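Local coordinates for protein KLLA0F20702p (Kluyveromyces lactis, PDB 5Y5A) that is the mostly helical amino-terminal part of Est1, which probably helps recruit telomerase to telomeres together with the telomere protein Cdc13, at residues P92-F97 / G196-Y201; N99-N104 / L208-Q213; A215-P220 / Y245-N250. One frame throughout, in Å; residues are numbered along the deposited sequence.

Contact 1: P92-F97 / G196-Y201; sequences PIFKYF and GCSQRY
Phe94 of helix 78-105 reaches across to Tyr201 and Ser198 of helix 179-206, and its atoms, taken in order, account for nearly all of the interface. Phe94 CB comes first: it sits over the centre of the Tyr201 ring, 3.8 Å from the centroid and only 4° off the ring normal, which makes it a face-on CH-pi contact. Phe94 CG follows over the same face, 3.9 Å from Tyr201 CG. Beyond it the phenyl ring finds two different neighbours. Phe94 CD1 and CE1 lie under Tyr201 CB, with CD1 the nearer at 3.7 Å. Tyr201 CB thus stands over a face of the Phe94 ring, so each residue offers its own methylene to the ring of the other. Phe94 CE2 comes obliquely to 3.4 Å from Ser198 OG, and at the tip Phe94 CZ packs on Ser198 CB at 3.7 Å. Phe94 CB already points at helix 179-206; chi1 of -83°, with CG anti to the carbonyl carbon, then lays the ring alongside Tyr201 and lets it reach Ser198. The ring planes are almost parallel, 6° apart, yet the centroids of Phe94 and Tyr201 are 4.9 Å from each other. The rings have therefore slid until they barely overlap, and methylene-to-face contacts replace a full stack. Ser198 OG is hydrogen-bonded to Tyr194 O one turn earlier in its own helix, while Trp86 of helix 78-105 and Phe127 of helix 113-144 also touch the serine side chain. No hydrogen bond spans the two segments; the chemistry points to a buried helix-helix joint held by dispersion and CH-pi contacts, with its one serine hydroxyl provided for by its own helix.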
loop_
_atom_site.group_PDB
_atom_site.type_symbol
_atom_site.label_atom_id
_atom_site.label_comp_id
_atom_site.label_asym_id
_atom_site.label_seq_id
_atom_site.Cartn_x
_atom_site.Cartn_y
_atom_site.Cartn_z
ATOM N N PRO A 92 20.179 -15.635 3.463
ATOM C CA PRO A 92 21.568 -15.764 3.004
ATOM C C PRO A 92 21.735 -16.753 1.851
ATOM O O PRO A 92 22.619 -16.565 1.015
ATOM C CB PRO A 92 22.308 -16.257 4.253
ATOM C CG PRO A 92 21.259 -16.842 5.118
ATOM C CD PRO A 92 20.053 -15.999 4.887
ATOM N N ILE A 93 20.900 -17.784 1.807
ATOM C CA ILE A 93 20.902 -18.706 0.677
ATOM C C ILE A 93 20.453 -17.993 -0.597
ATOM O O ILE A 93 21.137 -18.042 -1.616
ATOM C CB ILE A 93 19.986 -19.916 0.921
ATOM C CG1 ILE A 93 20.500 -20.756 2.091
ATOM C CG2 ILE A 93 19.900 -20.774 -0.329
ATOM C CD1 ILE A 93 19.575 -21.900 2.467
ATOM N N PHE A 94 19.303 -17.328 -0.525
ATOM C CA PHE A 94 18.734 -16.647 -1.683
ATOM C C PHE A 94 19.651 -15.548 -2.211
ATOM O O PHE A 94 19.739 -15.327 -3.418
ATOM C CB PHE A 94 17.370 -16.069 -1.332
ATOM C CG PHE A 94 16.254 -17.063 -1.432
ATOM C CD1 PHE A 94 16.098 -17.836 -2.572
ATOM C CD2 PHE A 94 15.363 -17.235 -0.383
ATOM C CE1 PHE A 94 15.067 -18.759 -2.673
ATOM C CE2 PHE A 94 14.327 -18.160 -0.473
ATOM C CZ PHE A 94 14.182 -18.922 -1.620
ATOM N N LYS A 95 20.331 -14.866 -1.297
ATOM C CA LYS A 95 21.289 -13.834 -1.667
ATOM C C LYS A 95 22.426 -14.415 -2.505
ATOM O O LYS A 95 22.846 -13.811 -3.492
ATOM C CB LYS A 95 21.842 -13.147 -0.416
ATOM C CG LYS A 95 22.784 -11.989 -0.701
ATOM C CD LYS A 95 23.097 -11.211 0.567
ATOM C CE LYS A 95 24.194 -10.186 0.332
ATOM N NZ LYS A 95 24.619 -9.542 1.606
ATOM N N TYR A 96 22.909 -15.593 -2.118
ATOM C CA TYR A 96 24.022 -16.236 -2.816
ATOM C C TYR A 96 23.646 -16.600 -4.245
ATOM O O TYR A 96 24.460 -16.483 -5.158
ATOM C CB TYR A 96 24.486 -17.486 -2.064
ATOM C CG TYR A 96 25.593 -18.250 -2.763
ATOM C CD1 TYR A 96 26.919 -17.849 -2.652
ATOM C CD2 TYR A 96 25.312 -19.376 -3.533
ATOM C CE1 TYR A 96 27.936 -18.544 -3.290
ATOM C CE2 TYR A 96 26.322 -20.079 -4.174
ATOM C CZ TYR A 96 27.631 -19.658 -4.049
ATOM O OH TYR A 96 28.640 -20.351 -4.683
ATOM N N PHE A 97 22.411 -17.048 -4.432
ATOM C CA PHE A 97 21.902 -17.352 -5.764
ATOM C C PHE A 97 21.748 -16.087 -6.609
ATOM O O PHE A 97 21.897 -16.129 -7.832
ATOM C CB PHE A 97 20.567 -18.089 -5.667
ATOM C CG PHE A 97 20.709 -19.542 -5.331
ATOM C CD1 PHE A 97 21.022 -19.942 -4.046
ATOM C CD2 PHE A 97 20.534 -20.508 -6.305
ATOM C CE1 PHE A 97 21.160 -21.280 -3.739
ATOM C CE2 PHE A 97 20.673 -21.847 -6.006
ATOM C CZ PHE A 97 20.984 -22.235 -4.721
ATOM N N GLY A 196 6.097 -15.533 -0.235
ATOM C CA GLY A 196 6.095 -14.494 -1.255
ATOM C C GLY A 196 7.488 -14.129 -1.739
ATOM O O GLY A 196 7.776 -14.195 -2.939
ATOM N N CYS A 197 8.357 -13.758 -0.802
ATOM C CA CYS A 197 9.749 -13.441 -1.119
ATOM C C CYS A 197 10.464 -14.583 -1.829
ATOM O O CYS A 197 11.201 -14.354 -2.785
ATOM C CB CYS A 197 10.528 -13.094 0.145
ATOM S SG CYS A 197 9.869 -11.715 1.084
ATOM N N SER A 198 10.262 -15.804 -1.340
ATOM C CA SER A 198 10.912 -16.978 -1.916
ATOM C C SER A 198 10.475 -17.167 -3.361
ATOM O O SER A 198 11.297 -17.412 -4.236
ATOM C CB SER A 198 10.592 -18.231 -1.103
ATOM O OG SER A 198 10.986 -18.069 0.244
ATOM N N GLN A 199 9.171 -17.045 -3.591
ATOM C CA GLN A 199 8.598 -17.141 -4.927
ATOM C C GLN A 199 9.159 -16.077 -5.862
ATOM O O GLN A 199 9.407 -16.351 -7.037
ATOM C CB GLN A 199 7.077 -17.017 -4.865
ATOM C CG GLN A 199 6.389 -18.234 -4.308
ATOM C CD GLN A 199 6.613 -19.447 -5.174
ATOM O OE1 GLN A 199 6.631 -19.350 -6.403
ATOM N NE2 GLN A 199 6.802 -20.598 -4.541
ATOM N N ARG A 200 9.342 -14.862 -5.347
ATOM C CA ARG A 200 9.907 -13.795 -6.161
ATOM C C ARG A 200 11.326 -14.165 -6.571
ATOM O O ARG A 200 11.694 -14.058 -7.739
ATOM C CB ARG A 200 9.910 -12.457 -5.422
ATOM C CG ARG A 200 10.415 -11.318 -6.296
ATOM C CD ARG A 200 10.445 -9.986 -5.570
ATOM N NE ARG A 200 11.231 -10.055 -4.346
ATOM C CZ ARG A 200 12.561 -10.071 -4.307
ATOM N NH1 ARG A 200 13.183 -10.140 -3.137
ATOM N NH2 ARG A 200 13.269 -10.023 -5.429
ATOM N N TYR A 201 12.111 -14.607 -5.597
ATOM C CA TYR A 201 13.487 -15.020 -5.842
ATOM C C TYR A 201 13.578 -16.152 -6.861
ATOM O O TYR A 201 14.477 -16.169 -7.703
ATOM C CB TYR A 201 14.151 -15.455 -4.539
ATOM C CG TYR A 201 14.831 -14.341 -3.786
ATOM C CD1 TYR A 201 15.988 -13.753 -4.281
ATOM C CD2 TYR A 201 14.331 -13.891 -2.570
ATOM C CE1 TYR A 201 16.626 -12.734 -3.590
ATOM C CE2 TYR A 201 14.962 -12.872 -1.869
ATOM C CZ TYR A 201 16.109 -12.298 -2.384
ATOM O OH TYR A 201 16.738 -11.287 -1.689
#

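Contact 2: N99-N104 / L208-Q213; sequences NWRNRN and LSDRYQ
A salt bridge at the surface joins helix 78-105, near its carboxyl end, to the loop that leads from helix 179-206 to helix 218-230: Arg101 reaches over from the helix and Asp210 meets it from the opposite direction. The arginine puts CG anti to its own N (chi1 178°) and stays extended as far as NE, which carries the guanidinium across the gap. Its end then grips one oxygen with two nitrogens. Arg101 NH1 donates to Asp210 OD1 at 3.0 Å and Arg101 NH2 donates to the same Asp210 OD1 at 2.9 Å, both along bent rather than straight N-H directions. From the arginine's standpoint the acceptor lies near the guanidinium plane. From the aspartate's, the two bonds differ: NH1 uses the syn lone pair of OD1, whereas NH2 arrives 44° out of the carboxylate plane. The planes of the two charged groups are accordingly turned 51° apart, unlike a coplanar bridge that engages both carboxylate oxygens. Tyr212 OH lies 3.4 Å from Arg101 NH2 and Ser209 O lies 3.5 Å from that nitrogen, but poor angles exclude a hydrogen bond to either. These oxygens may still add to a negative environment that favours the charged guanidinium. The loop has some local order of its own, since Arg211 N donates to Ser209 OG at 3.2 Å, an ST turn beside Asp210. Around the bridge, Arg101 NE makes a weak hydrogen bond to Ile204 O in helix 179-206, and Tyr212 stacks on His207 and packs on Ile204. Trp100 and Asn104 touch helix 113-144, so this part of helix 78-105 packs against that helix as well as holding the loop.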
loop_
_atom_site.group_PDB
_atom_site.type_symbol
_atom_site.label_atom_id
_atom_site.label_comp_id
_atom_site.label_asym_id
_atom_site.label_seq_id
_atom_site.Cartn_x
_atom_site.Cartn_y
_atom_site.Cartn_z
ATOM N N ASN A 99 23.707 -13.189 -6.217
ATOM C CA ASN A 99 25.088 -12.845 -6.557
ATOM C C ASN A 99 25.617 -13.691 -7.698
ATOM O O ASN A 99 26.263 -13.193 -8.621
ATOM C CB ASN A 99 26.001 -13.015 -5.344
ATOM C CG ASN A 99 25.680 -12.039 -4.238
ATOM O OD1 ASN A 99 24.581 -11.487 -4.183
ATOM N ND2 ASN A 99 26.643 -11.816 -3.349
ATOM N N TRP A 100 25.328 -14.981 -7.623
ATOM C CA TRP A 100 25.776 -15.916 -8.632
ATOM C C TRP A 100 25.052 -15.675 -9.955
ATOM O O TRP A 100 25.675 -15.695 -11.012
ATOM C CB TRP A 100 25.565 -17.348 -8.154
ATOM C CG TRP A 100 26.732 -18.230 -8.428
ATOM C CD1 TRP A 100 27.701 -18.620 -7.541
ATOM C CD2 TRP A 100 27.074 -18.825 -9.679
ATOM N NE1 TRP A 100 28.614 -19.426 -8.165
ATOM C CE2 TRP A 100 28.251 -19.569 -9.480
ATOM C CE3 TRP A 100 26.493 -18.808 -10.952
ATOM C CZ2 TRP A 100 28.856 -20.281 -10.501
ATOM C CZ3 TRP A 100 27.094 -19.510 -11.956
ATOM C CH2 TRP A 100 28.260 -20.236 -11.726
ATOM N N ARG A 101 23.739 -15.454 -9.902
ATOM C CA ARG A 101 22.973 -15.159 -11.113
ATOM C C ARG A 101 23.522 -13.924 -11.811
ATOM O O ARG A 101 23.515 -13.828 -13.039
ATOM C CB ARG A 101 21.493 -14.943 -10.797
ATOM C CG ARG A 101 20.661 -14.590 -12.027
ATOM C CD ARG A 101 19.311 -13.995 -11.655
ATOM N NE ARG A 101 18.486 -13.738 -12.833
ATOM C CZ ARG A 101 18.441 -12.575 -13.476
ATOM N NH1 ARG A 101 19.178 -11.553 -13.055
ATOM N NH2 ARG A 101 17.660 -12.439 -14.542
ATOM N N ASN A 102 24.002 -12.980 -11.014
ATOM C CA ASN A 102 24.576 -11.763 -11.556
ATOM C C ASN A 102 25.988 -11.981 -12.099
ATOM O O ASN A 102 26.560 -11.087 -12.718
ATOM C CB ASN A 102 24.564 -10.669 -10.495
ATOM C CG ASN A 102 23.166 -10.370 -9.994
ATOM O OD1 ASN A 102 22.179 -10.577 -10.705
ATOM N ND2 ASN A 102 23.072 -9.885 -8.765
ATOM N N ARG A 103 26.547 -13.168 -11.871
ATOM C CA ARG A 103 27.781 -13.564 -12.548
ATOM C C ARG A 103 27.462 -13.938 -13.988
ATOM O O ARG A 103 28.287 -13.778 -14.885
ATOM C CB ARG A 103 28.462 -14.747 -11.855
ATOM C CG ARG A 103 29.606 -14.394 -10.922
ATOM C CD ARG A 103 30.687 -15.466 -11.010
ATOM N NE ARG A 103 31.778 -15.258 -10.063
ATOM C CZ ARG A 103 32.866 -16.021 -10.006
ATOM N NH1 ARG A 103 33.814 -15.767 -9.115
ATOM N NH2 ARG A 103 33.003 -17.042 -10.841
ATOM N N ASN A 104 26.249 -14.444 -14.189
ATOM C CA ASN A 104 25.778 -14.875 -15.499
ATOM C C ASN A 104 25.519 -13.700 -16.443
ATOM O O ASN A 104 25.943 -13.719 -17.599
ATOM C CB ASN A 104 24.503 -15.710 -15.334
ATOM C CG ASN A 104 24.129 -16.477 -16.590
ATOM O OD1 ASN A 104 24.383 -16.036 -17.711
ATOM N ND2 ASN A 104 23.511 -17.636 -16.401
ATOM N N LEU A 208 15.472 -16.032 -17.933
ATOM C CA LEU A 208 16.680 -15.923 -18.702
ATOM C C LEU A 208 17.148 -14.494 -18.767
ATOM O O LEU A 208 18.311 -14.214 -18.531
ATOM C CB LEU A 208 16.434 -16.442 -20.103
ATOM C CG LEU A 208 15.294 -15.719 -20.774
ATOM C CD1 LEU A 208 15.895 -14.757 -21.777
ATOM C CD2 LEU A 208 14.377 -16.731 -21.426
ATOM N N SER A 209 16.238 -13.586 -19.082
ATOM C CA SER A 209 16.594 -12.179 -19.198
ATOM C C SER A 209 16.086 -11.378 -18.007
ATOM O O SER A 209 15.418 -11.914 -17.121
ATOM C CB SER A 209 16.031 -11.589 -20.492
ATOM O OG SER A 209 16.331 -10.206 -20.595
ATOM N N ASP A 210 16.409 -10.090 -17.994
ATOM C CA ASP A 210 15.891 -9.190 -16.977
ATOM C C ASP A 210 14.636 -8.505 -17.500
ATOM O O ASP A 210 14.182 -7.505 -16.948
ATOM C CB ASP A 210 16.956 -8.171 -16.564
ATOM C CG ASP A 210 18.076 -8.800 -15.749
ATOM O OD1 ASP A 210 17.769 -9.586 -14.827
ATOM O OD2 ASP A 210 19.260 -8.518 -16.031
ATOM N N ARG A 211 14.086 -9.063 -18.578
ATOM C CA ARG A 211 12.785 -8.658 -19.103
ATOM C C ARG A 211 11.677 -9.489 -18.465
ATOM O O ARG A 211 11.675 -10.713 -18.588
ATOM C CB ARG A 211 12.726 -8.825 -20.620
ATOM C CG ARG A 211 13.753 -8.044 -21.411
ATOM C CD ARG A 211 13.521 -8.265 -22.896
ATOM N NE ARG A 211 14.478 -7.548 -23.731
ATOM C CZ ARG A 211 14.457 -7.553 -25.060
ATOM N NH1 ARG A 211 13.524 -8.240 -25.705
ATOM N NH2 ARG A 211 15.366 -6.871 -25.746
ATOM N N TYR A 212 10.733 -8.830 -17.801
ATOM C CA TYR A 212 9.625 -9.529 -17.154
ATOM C C TYR A 212 8.267 -8.930 -17.523
ATOM O O TYR A 212 8.025 -7.740 -17.302
ATOM C CB TYR A 212 9.769 -9.498 -15.628
ATOM C CG TYR A 212 11.081 -10.001 -15.059
ATOM C CD1 TYR A 212 12.172 -9.156 -14.937
ATOM C CD2 TYR A 212 11.209 -11.307 -14.598
ATOM C CE1 TYR A 212 13.364 -9.599 -14.396
ATOM C CE2 TYR A 212 12.399 -11.763 -14.059
ATOM C CZ TYR A 212 13.473 -10.902 -13.959
ATOM O OH TYR A 212 14.667 -11.333 -13.420
ATOM N N GLN A 213 7.375 -9.755 -18.062
ATOM C CA GLN A 213 6.017 -9.308 -18.347
ATOM C C GLN A 213 5.256 -9.115 -17.043
ATOM O O GLN A 213 5.752 -9.462 -15.972
ATOM C CB GLN A 213 5.281 -10.301 -19.250
ATOM C CG GLN A 213 5.896 -10.479 -20.631
ATOM C CD GLN A 213 7.058 -11.454 -20.638
ATOM O OE1 GLN A 213 7.393 -12.047 -19.614
ATOM N NE2 GLN A 213 7.675 -11.628 -21.800
#

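Contact 3: A215-P220 / Y245-N250; sequences ADFQKP and YTHTKN
Phe217 and His247 form the close part of this contact. The outer end of the phenyl ring rests on the histidine: Phe217 CE2 is 3.5 Å from His247 CB, and Phe217 CZ is 3.6 Å from His247 CD2. Although the rings are within 16° of parallel, the centroids of Phe217 and His247 stand 5.1 Å apart, so they are slid past one another with little overlap. The side chains cross at about a right angle even with their ring planes so nearly aligned; chi1 of -71° at Phe217 places its outer ring atoms at His247. The residues mark two neighbouring helix ends: Phe217 is the N-cap residue of helix 218-230, and a Schellman motif ends helix 235-247, with Lys249 at positive phi and Asn250 N bonded to Tyr245 O at 2.8 Å. Such a pair of successive helices is consistent with the TPR-like character of the Est1 families. Toward the loop side the packing thins: Thr248, partly exposed, offers only its methyl, with CG2 4.0 Å from Phe217 CD2. With an alanine in place of Phe217, the His247 ring and the Thr248 methyl would probably lose the aromatic surface they rest on, leaving a gap between the two helix ends. Arg200 of helix 179-206 also touches the Phe217 ring, and the Tyr212 ring meets it at about 50°.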
loop_
_atom_site.group_PDB
_atom_site.type_symbol
_atom_site.label_atom_id
_atom_site.label_comp_id
_atom_site.label_asym_id
_atom_site.label_seq_id
_atom_site.Cartn_x
_atom_site.Cartn_y
_atom_site.Cartn_z
ATOM N N ALA A 215 2.503 -10.456 -15.599
ATOM C CA ALA A 215 1.944 -11.559 -14.828
ATOM C C ALA A 215 2.991 -12.569 -14.373
ATOM O O ALA A 215 2.647 -13.624 -13.845
ATOM C CB ALA A 215 0.865 -12.266 -15.643
ATOM N N ASP A 216 4.265 -12.251 -14.574
ATOM C CA ASP A 216 5.333 -13.160 -14.174
ATOM C C ASP A 216 5.424 -13.299 -12.657
ATOM O O ASP A 216 5.921 -14.301 -12.148
ATOM C CB ASP A 216 6.677 -12.688 -14.729
ATOM C CG ASP A 216 6.735 -12.746 -16.244
ATOM O OD1 ASP A 216 5.955 -13.521 -16.841
ATOM O OD2 ASP A 216 7.561 -12.021 -16.836
ATOM N N PHE A 217 4.948 -12.286 -11.941
ATOM C CA PHE A 217 5.036 -12.275 -10.487
ATOM C C PHE A 217 3.667 -12.454 -9.865
ATOM O O PHE A 217 3.449 -12.113 -8.711
ATOM C CB PHE A 217 5.700 -10.983 -10.007
ATOM C CG PHE A 217 7.167 -10.933 -10.311
ATOM C CD1 PHE A 217 8.084 -11.504 -9.447
ATOM C CD2 PHE A 217 7.626 -10.370 -11.492
ATOM C CE1 PHE A 217 9.437 -11.479 -9.737
ATOM C CE2 PHE A 217 8.976 -10.348 -11.790
ATOM C CZ PHE A 217 9.883 -10.899 -10.909
ATOM N N GLN A 218 2.756 -13.016 -10.644
ATOM C CA GLN A 218 1.393 -13.237 -10.200
ATOM C C GLN A 218 1.339 -14.107 -8.947
ATOM O O GLN A 218 0.556 -13.842 -8.038
ATOM C CB GLN A 218 0.570 -13.880 -11.322
ATOM C CG GLN A 218 -0.934 -13.760 -11.140
ATOM C CD GLN A 218 -1.705 -14.460 -12.240
ATOM O OE1 GLN A 218 -1.327 -15.543 -12.681
ATOM N NE2 GLN A 218 -2.787 -13.839 -12.696
ATOM N N LYS A 219 2.177 -15.139 -8.897
ATOM C CA LYS A 219 2.126 -16.088 -7.789
ATOM C C LYS A 219 2.647 -15.493 -6.469
ATOM O O LYS A 219 1.991 -15.631 -5.434
ATOM C CB LYS A 219 2.892 -17.369 -8.144
ATOM C CG LYS A 219 2.642 -18.518 -7.182
ATOM C CD LYS A 219 3.267 -19.802 -7.694
ATOM C CE LYS A 219 2.914 -20.986 -6.810
ATOM N NZ LYS A 219 3.518 -22.253 -7.326
ATOM N N PRO A 220 3.819 -14.831 -6.486
ATOM C CA PRO A 220 4.191 -14.223 -5.204
ATOM C C PRO A 220 3.245 -13.092 -4.800
ATOM O O PRO A 220 3.010 -12.898 -3.607
ATOM C CB PRO A 220 5.609 -13.696 -5.456
ATOM C CG PRO A 220 5.758 -13.644 -6.944
ATOM C CD PRO A 220 4.910 -14.753 -7.471
ATOM N N TYR A 245 7.237 -5.099 -8.444
ATOM C CA TYR A 245 6.902 -4.147 -9.501
ATOM C C TYR A 245 8.137 -3.473 -10.103
ATOM O O TYR A 245 8.100 -3.026 -11.252
ATOM C CB TYR A 245 5.913 -3.088 -8.987
ATOM C CG TYR A 245 4.531 -3.652 -8.715
ATOM C CD1 TYR A 245 3.812 -4.301 -9.716
ATOM C CD2 TYR A 245 3.952 -3.541 -7.462
ATOM C CE1 TYR A 245 2.550 -4.826 -9.465
ATOM C CE2 TYR A 245 2.696 -4.055 -7.199
ATOM C CZ TYR A 245 1.997 -4.698 -8.199
ATOM O OH TYR A 245 0.745 -5.202 -7.918
ATOM N N THR A 246 9.237 -3.417 -9.357
ATOM C CA THR A 246 10.478 -2.906 -9.936
ATOM C C THR A 246 10.972 -3.809 -11.074
ATOM O O THR A 246 11.601 -3.331 -12.019
ATOM C CB THR A 246 11.613 -2.764 -8.894
ATOM O OG1 THR A 246 11.896 -4.034 -8.292
ATOM C CG2 THR A 246 11.233 -1.767 -7.820
ATOM N N HIS A 247 10.693 -5.108 -10.988
ATOM C CA HIS A 247 11.170 -6.039 -12.010
ATOM C C HIS A 247 10.404 -5.859 -13.316
ATOM O O HIS A 247 10.968 -6.010 -14.394
ATOM C CB HIS A 247 11.049 -7.494 -11.543
ATOM C CG HIS A 247 11.832 -7.800 -10.308
ATOM N ND1 HIS A 247 13.200 -7.649 -10.237
ATOM C CD2 HIS A 247 11.440 -8.255 -9.095
ATOM C CE1 HIS A 247 13.614 -7.986 -9.027
ATOM N NE2 HIS A 247 12.567 -8.362 -8.316
ATOM N N THR A 248 9.117 -5.545 -13.215
ATOM C CA THR A 248 8.288 -5.363 -14.402
ATOM C C THR A 248 8.345 -3.921 -14.867
ATOM O O THR A 248 7.634 -3.532 -15.793
ATOM C CB THR A 248 6.818 -5.751 -14.144
ATOM O OG1 THR A 248 6.259 -4.903 -13.128
ATOM C CG2 THR A 248 6.727 -7.203 -13.703
ATOM N N LYS A 249 9.193 -3.142 -14.201
ATOM C CA LYS A 249 9.341 -1.715 -14.456
ATOM C C LYS A 249 8.020 -0.957 -14.314
ATOM O O LYS A 249 7.765 0.000 -15.045
ATOM C CB LYS A 249 9.941 -1.477 -15.846
ATOM C CG LYS A 249 11.413 -1.876 -15.960
ATOM C CD LYS A 249 11.838 -1.920 -17.415
ATOM C CE LYS A 249 13.339 -1.906 -17.570
ATOM N NZ LYS A 249 13.714 -1.922 -19.021
ATOM N N ASN A 250 7.178 -1.386 -13.378
ATOM C CA ASN A 250 6.033 -0.571 -12.983
ATOM C C ASN A 250 6.441 0.295 -11.799
ATOM O O ASN A 250 6.086 0.018 -10.649
ATOM C CB ASN A 250 4.822 -1.436 -12.640
ATOM C CG ASN A 250 4.257 -2.144 -13.854
ATOM O OD1 ASN A 250 4.485 -3.338 -14.056
ATOM N ND2 ASN A 250 3.524 -1.405 -14.675
#

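How the contacts relate
The three contacts lie on the same side of the chain's centre, their own centres 13 to 15 Å apart. Contacts 1 and 2 share helix 78-105 and adjoin in sequence without further touching, while contact 3 follows both along the chain. Contact 3 joins directly to the others: Arg200 CG of contact 1 is 3.6 Å from Phe217 CE1, and Tyr212 CD2 of contact 2 is 3.7 Å from Phe217 CE2. Arg200 NH2 also approaches His247 NE2, at 3.4 Å, a further touch between contacts 1 and 3. Together they connect the Est1 family region with the start of the predicted DNA/RNA-binding region through helix 179-206 and the loop after it.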